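Local coordinates for UspA domain-containing protein (Pyrococcus horikoshii, PDB 2DUM) that is of unknown function but belongs to the universal stress protein A family, some members of which bind ATP, at residues V36-V41 with E85-A90. Sequence-based numbering, arbitrary orientation.
Sequences VILLHV and EEVKRA
Val87, near the C-terminal end of helix 69-90, touches two side chains of strand 35-43, Val36 and Leu38, through methyl groups alone. Its CG1 lies 4.1 Å from CG2 of Val36, and its CG2 lies 4.0 Å from CD1 of Leu38. CG1 is equally near that leucine methyl, so CD1 of Leu38 meets both branches of the valine fork, whereas Val36 is met by one. The fork is set by a chi1 of 178°, which puts CG1 anti to the backbone N and CG2 anti to the carbonyl carbon. On the strand, a chi1 of -178° and a chi2 of 72° together place the CD1 branch of Leu38 at the helix. Val36 and Leu38 are two apart, so both present their CB to the helix, while Ile37 between them packs on Val118 and Ile99 instead. The backbones stand apart, CA of Val36 being 7.0 Å from CA of Lys88 and CA of Leu38 8.0 Å from CA of Val87; side chains make the contact. Val36 also touches Val8 and Leu38 touches Phe10, both on the adjacent strand 7-11, which carries the apolar layer on to the next strand of the parallel sheet. This is helix-on-sheet packing within a beta-alpha-beta unit: strand 35-43 leads through helix 69-90 to its parallel neighbour 95-103. Some 146 Å² is buried in total, most of it by the three buried residues, and no hydrogen bond crosses; the chemistry implies a small seam in which the side-chain contacts are all apolar, held by dispersion and exclusion of water.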
loop_
_atom_site.group_PDB
_atom_site.type_symbol
_atom_site.label_atom_id
_atom_site.label_comp_id
_atom_site.label_asym_id
_atom_site.label_seq_id
_atom_site.Cartn_x
_atom_site.Cartn_y
_atom_site.Cartn_z
ATOM N N VAL A 36 8.837 -14.104 3.244
ATOM C CA VAL A 36 8.741 -13.267 2.019
ATOM C C VAL A 36 9.047 -14.040 0.671
ATOM O O VAL A 36 10.038 -14.739 0.547
ATOM C CB VAL A 36 9.573 -11.953 2.147
ATOM C CG1 VAL A 36 10.625 -12.185 3.071
ATOM C CG2 VAL A 36 10.147 -11.452 0.788
ATOM N N ILE A 37 8.225 -13.932 -0.342
ATOM C CA ILE A 37 8.632 -14.578 -1.540
ATOM C C ILE A 37 9.183 -13.454 -2.384
ATOM O O ILE A 37 8.505 -12.484 -2.730
ATOM C CB ILE A 37 7.419 -15.150 -2.211
ATOM C CG1 ILE A 37 6.736 -16.092 -1.284
ATOM C CG2 ILE A 37 7.699 -15.769 -3.568
ATOM C CD1 ILE A 37 5.231 -15.873 -1.355
ATOM N N LEU A 38 10.412 -13.604 -2.751
ATOM C CA LEU A 38 11.067 -12.614 -3.494
ATOM C C LEU A 38 10.901 -12.951 -4.975
ATOM O O LEU A 38 11.703 -13.683 -5.502
ATOM C CB LEU A 38 12.486 -12.818 -3.105
ATOM C CG LEU A 38 13.485 -11.900 -3.681
ATOM C CD1 LEU A 38 13.178 -10.598 -2.932
ATOM C CD2 LEU A 38 14.880 -12.525 -3.368
ATOM N N LEU A 39 9.876 -12.436 -5.667
ATOM C CA LEU A 39 9.616 -12.777 -7.091
ATOM C C LEU A 39 10.417 -11.985 -8.076
ATOM O O LEU A 39 10.845 -10.885 -7.780
ATOM C CB LEU A 39 8.184 -12.513 -7.405
ATOM C CG LEU A 39 7.688 -13.090 -8.713
ATOM C CD1 LEU A 39 8.296 -14.407 -8.924
ATOM C CD2 LEU A 39 6.210 -13.285 -8.674
ATOM N N HIS A 40 10.661 -12.559 -9.248
ATOM C CA HIS A 40 11.278 -11.835 -10.398
ATOM C C HIS A 40 10.745 -12.349 -11.686
ATOM O O HIS A 40 10.919 -13.550 -12.005
ATOM C CB HIS A 40 12.772 -12.032 -10.527
ATOM C CG HIS A 40 13.353 -11.337 -11.713
ATOM N ND1 HIS A 40 13.177 -9.991 -11.936
ATOM C CD2 HIS A 40 14.085 -11.797 -12.763
ATOM C CE1 HIS A 40 13.800 -9.646 -13.057
ATOM N NE2 HIS A 40 14.359 -10.722 -13.585
ATOM N N VAL A 41 10.109 -11.466 -12.438
ATOM C CA VAL A 41 9.431 -11.966 -13.578
ATOM C C VAL A 41 10.226 -11.486 -14.673
ATOM O O VAL A 41 10.163 -10.337 -14.974
ATOM C CB VAL A 41 8.104 -11.323 -13.790
ATOM C CG1 VAL A 41 7.351 -12.109 -14.839
ATOM C CG2 VAL A 41 7.400 -11.309 -12.562
ATOM N N GLU A 85 19.111 -13.716 0.540
ATOM C CA GLU A 85 19.468 -13.683 1.945
ATOM C C GLU A 85 19.681 -12.284 2.584
ATOM O O GLU A 85 19.764 -12.200 3.798
ATOM C CB GLU A 85 20.571 -14.717 2.279
ATOM C CG GLU A 85 20.738 -15.100 3.810
ATOM C CD GLU A 85 19.625 -16.033 4.466
ATOM O OE1 GLU A 85 19.069 -17.016 3.820
ATOM O OE2 GLU A 85 19.350 -15.761 5.687
ATOM N N GLU A 86 19.704 -11.205 1.816
ATOM C CA GLU A 86 19.703 -9.858 2.464
ATOM C C GLU A 86 18.261 -9.194 2.592
ATOM O O GLU A 86 17.922 -8.434 3.550
ATOM C CB GLU A 86 20.826 -8.951 1.890
ATOM C CG GLU A 86 20.440 -7.510 1.440
ATOM C CD GLU A 86 20.170 -7.311 -0.092
ATOM O OE1 GLU A 86 20.176 -8.308 -0.861
ATOM O OE2 GLU A 86 19.932 -6.135 -0.531
ATOM N N VAL A 87 17.389 -9.528 1.664
ATOM C CA VAL A 87 15.984 -9.277 1.905
ATOM C C VAL A 87 15.372 -9.946 3.200
ATOM O O VAL A 87 14.662 -9.307 3.996
ATOM C CB VAL A 87 15.225 -9.646 0.670
ATOM C CG1 VAL A 87 13.740 -9.452 0.906
ATOM C CG2 VAL A 87 15.802 -8.853 -0.452
ATOM N N LYS A 88 15.646 -11.227 3.380
ATOM C CA LYS A 88 15.170 -11.942 4.505
ATOM C C LYS A 88 15.573 -11.106 5.683
ATOM O O LYS A 88 14.807 -10.852 6.626
ATOM C CB LYS A 88 15.867 -13.298 4.548
ATOM C CG LYS A 88 15.381 -14.157 5.735
ATOM C CD LYS A 88 15.942 -15.597 5.787
ATOM C CE LYS A 88 15.506 -16.236 7.104
ATOM N NZ LYS A 88 15.947 -17.674 7.209
ATOM N N ARG A 89 16.789 -10.628 5.581
ATOM C CA ARG A 89 17.404 -9.877 6.657
ATOM C C ARG A 89 16.883 -8.466 6.801
ATOM O O ARG A 89 16.964 -7.894 7.887
ATOM C CB ARG A 89 18.920 -9.808 6.444
ATOM C CG ARG A 89 19.729 -9.621 7.709
ATOM C CD ARG A 89 21.211 -9.553 7.476
ATOM N NE ARG A 89 21.693 -8.829 8.636
ATOM C CZ ARG A 89 21.964 -7.522 8.659
ATOM N NH1 ARG A 89 21.863 -6.825 7.530
ATOM N NH2 ARG A 89 22.340 -6.910 9.802
ATOM N N ALA A 90 16.375 -7.886 5.714
ATOM C CA ALA A 90 15.725 -6.548 5.843
ATOM C C ALA A 90 14.260 -6.591 6.322
ATOM O O ALA A 90 13.840 -5.942 7.295
ATOM C CB ALA A 90 15.823 -5.808 4.524
#